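Local coordinates for uncharacterized conserved protein (Idiomarina loihiensis, PDB 2QSD) that is of unknown function; its sequence matches the DUF1543 family in two separate stretches of one chain, at residues H62-G68 and D162-L168. Residues are numbered along the deposited sequence; the frame is centred on the assembly and turned at random.
Sequences HLHHVDG and DGEQQPL
Gln166 reaches across to the backbone of residues 62-65 and ties its amide to three peptide groups there. With CG anti to the backbone N (chi1 173°) and the rest of the chain extended, the side chain runs straight over. Gln166 CB lies 4.0 Å from His65 CB, CG passes CE1 of His64, and the amide then lies flat over one face of the His64 imidazole, the two planes 12° apart, with OE1 above the ring centre. That oxygen accepts from two successive backbone amides: His64 N, 2.8 Å from Gln166 OE1, comes in the carbonyl plane on a lone pair, while His65 N lines up almost with the C=O bond. On the other branch Gln166 NE2 donates to His62 O at 2.7 Å, within its own amide plane; together with the two bonds to OE1, this fixes the rotation of the amide. A leucine here would probably leave the amides of His64 and His65 without this shared acceptor and His62 O without its donor.

His65 is held by its rim and one face. His65 NE2 gives a nearly straight bond (166°) to the syn lone pair of Asp162 OD2, 2.8 Å away, with ring and carboxylate nearly coplanar; His65 ND1 shares a hydrogen bond with His64 ND1, and CB of Glu164 makes a CH-pi contact over the face, 3.6 Å from the His65 ring centroid. Asp162 OD1 also accepts from Glu164 N, an Asx turn. Beyond it, Gly68 O takes both Asp162 N and Gly163 N.

The loop following strand 155-161 thus packs along strand 65-66, which within this chain is an outermost strand of its antiparallel sheet. Arg70 of the adjoining strand 69-74 touches both His65 and Asp162, while Val66 and Leu168 rest on strand 105-110.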
# COMPACT_ATOMS: atom_id res chain seq x y z
N HIS A 62 11.11 17.17 4.29
CA HIS A 62 10.98 18.57 3.90
C HIS A 62 11.67 18.69 2.55
O HIS A 62 12.88 18.49 2.45
CB HIS A 62 11.64 19.47 4.96
CG HIS A 62 11.81 20.90 4.54
ND1 HIS A 62 12.84 21.69 5.01
CD2 HIS A 62 11.08 21.69 3.71
CE1 HIS A 62 12.74 22.90 4.49
NE2 HIS A 62 11.69 22.92 3.69
N LEU A 63 10.88 19.01 1.53
CA LEU A 63 11.38 19.09 0.15
C LEU A 63 11.69 20.55 -0.20
O LEU A 63 10.78 21.37 -0.28
CB LEU A 63 10.30 18.57 -0.80
CG LEU A 63 10.55 17.40 -1.75
CD1 LEU A 63 9.59 17.52 -2.93
CD2 LEU A 63 11.99 17.29 -2.23
N HIS A 64 12.97 20.87 -0.40
CA HIS A 64 13.37 22.25 -0.72
C HIS A 64 14.09 22.41 -2.06
O HIS A 64 14.11 23.50 -2.64
CB HIS A 64 14.19 22.89 0.41
CG HIS A 64 15.30 22.02 0.92
ND1 HIS A 64 16.46 21.80 0.22
CD2 HIS A 64 15.42 21.33 2.08
CE1 HIS A 64 17.25 21.00 0.92
NE2 HIS A 64 16.64 20.70 2.05
N HIS A 65 14.67 21.31 -2.55
CA HIS A 65 15.37 21.32 -3.82
C HIS A 65 15.12 20.04 -4.60
O HIS A 65 15.14 18.96 -4.02
CB HIS A 65 16.88 21.49 -3.61
CG HIS A 65 17.29 22.90 -3.33
ND1 HIS A 65 17.36 23.42 -2.06
CD2 HIS A 65 17.66 23.90 -4.17
CE1 HIS A 65 17.75 24.68 -2.12
NE2 HIS A 65 17.94 24.99 -3.39
N VAL A 66 14.86 20.19 -5.90
CA VAL A 66 14.72 19.07 -6.84
C VAL A 66 15.45 19.39 -8.15
O VAL A 66 15.16 20.41 -8.79
CB VAL A 66 13.22 18.73 -7.16
CG1 VAL A 66 13.12 17.59 -8.18
CG2 VAL A 66 12.45 18.34 -5.91
N ASP A 67 16.40 18.53 -8.54
CA ASP A 67 17.14 18.63 -9.81
C ASP A 67 17.79 20.00 -10.08
O ASP A 67 17.77 20.49 -11.21
CB ASP A 67 16.26 18.21 -11.01
CG ASP A 67 15.80 16.76 -10.94
OD1 ASP A 67 16.49 15.92 -10.32
OD2 ASP A 67 14.75 16.46 -11.54
N GLY A 68 18.34 20.61 -9.03
CA GLY A 68 18.98 21.90 -9.16
C GLY A 68 18.07 23.10 -8.96
O GLY A 68 18.53 24.24 -8.99
N ASP A 162 19.18 27.03 -8.82
CA ASP A 162 20.36 27.47 -8.08
C ASP A 162 21.48 26.42 -8.01
O ASP A 162 22.53 26.66 -7.41
CB ASP A 162 19.99 27.98 -6.67
CG ASP A 162 19.40 26.90 -5.76
OD1 ASP A 162 19.35 25.71 -6.15
OD2 ASP A 162 18.99 27.25 -4.64
N GLY A 163 21.24 25.25 -8.61
CA GLY A 163 22.23 24.18 -8.64
C GLY A 163 22.34 23.26 -7.42
O GLY A 163 23.07 22.27 -7.46
N GLU A 164 21.62 23.58 -6.35
CA GLU A 164 21.64 22.75 -5.14
C GLU A 164 20.89 21.43 -5.35
O GLU A 164 19.84 21.39 -5.99
CB GLU A 164 21.04 23.49 -3.95
CG GLU A 164 22.01 24.32 -3.14
CD GLU A 164 21.43 24.74 -1.80
OE1 GLU A 164 20.98 23.85 -1.03
OE2 GLU A 164 21.42 25.96 -1.51
N GLN A 165 21.45 20.37 -4.79
CA GLN A 165 20.83 19.06 -4.85
C GLN A 165 20.30 18.68 -3.46
O GLN A 165 20.73 19.24 -2.44
CB GLN A 165 21.83 18.00 -5.34
CG GLN A 165 22.34 18.21 -6.77
CD GLN A 165 21.28 17.95 -7.84
OE1 GLN A 165 20.99 18.81 -8.66
NE2 GLN A 165 20.72 16.75 -7.84
N GLN A 166 19.33 17.77 -3.44
CA GLN A 166 18.80 17.24 -2.20
C GLN A 166 18.41 15.78 -2.42
O GLN A 166 17.61 15.48 -3.32
CB GLN A 166 17.59 18.05 -1.72
CG GLN A 166 16.88 17.45 -0.51
CD GLN A 166 15.59 18.15 -0.11
OE1 GLN A 166 15.12 19.08 -0.76
NE2 GLN A 166 15.01 17.70 1.00
N PRO A 167 18.98 14.86 -1.62
CA PRO A 167 18.61 13.45 -1.75
C PRO A 167 17.17 13.20 -1.30
O PRO A 167 16.76 13.66 -0.23
CB PRO A 167 19.61 12.73 -0.83
CG PRO A 167 20.08 13.77 0.13
CD PRO A 167 19.98 15.09 -0.56
N LEU A 168 16.40 12.52 -2.14
CA LEU A 168 15.02 12.21 -1.82
C LEU A 168 14.96 11.01 -0.87
O LEU A 168 14.71 9.88 -1.29
CB LEU A 168 14.22 11.97 -3.11
CG LEU A 168 12.69 11.93 -2.99
CD1 LEU A 168 12.10 13.30 -2.71
CD2 LEU A 168 12.10 11.35 -4.26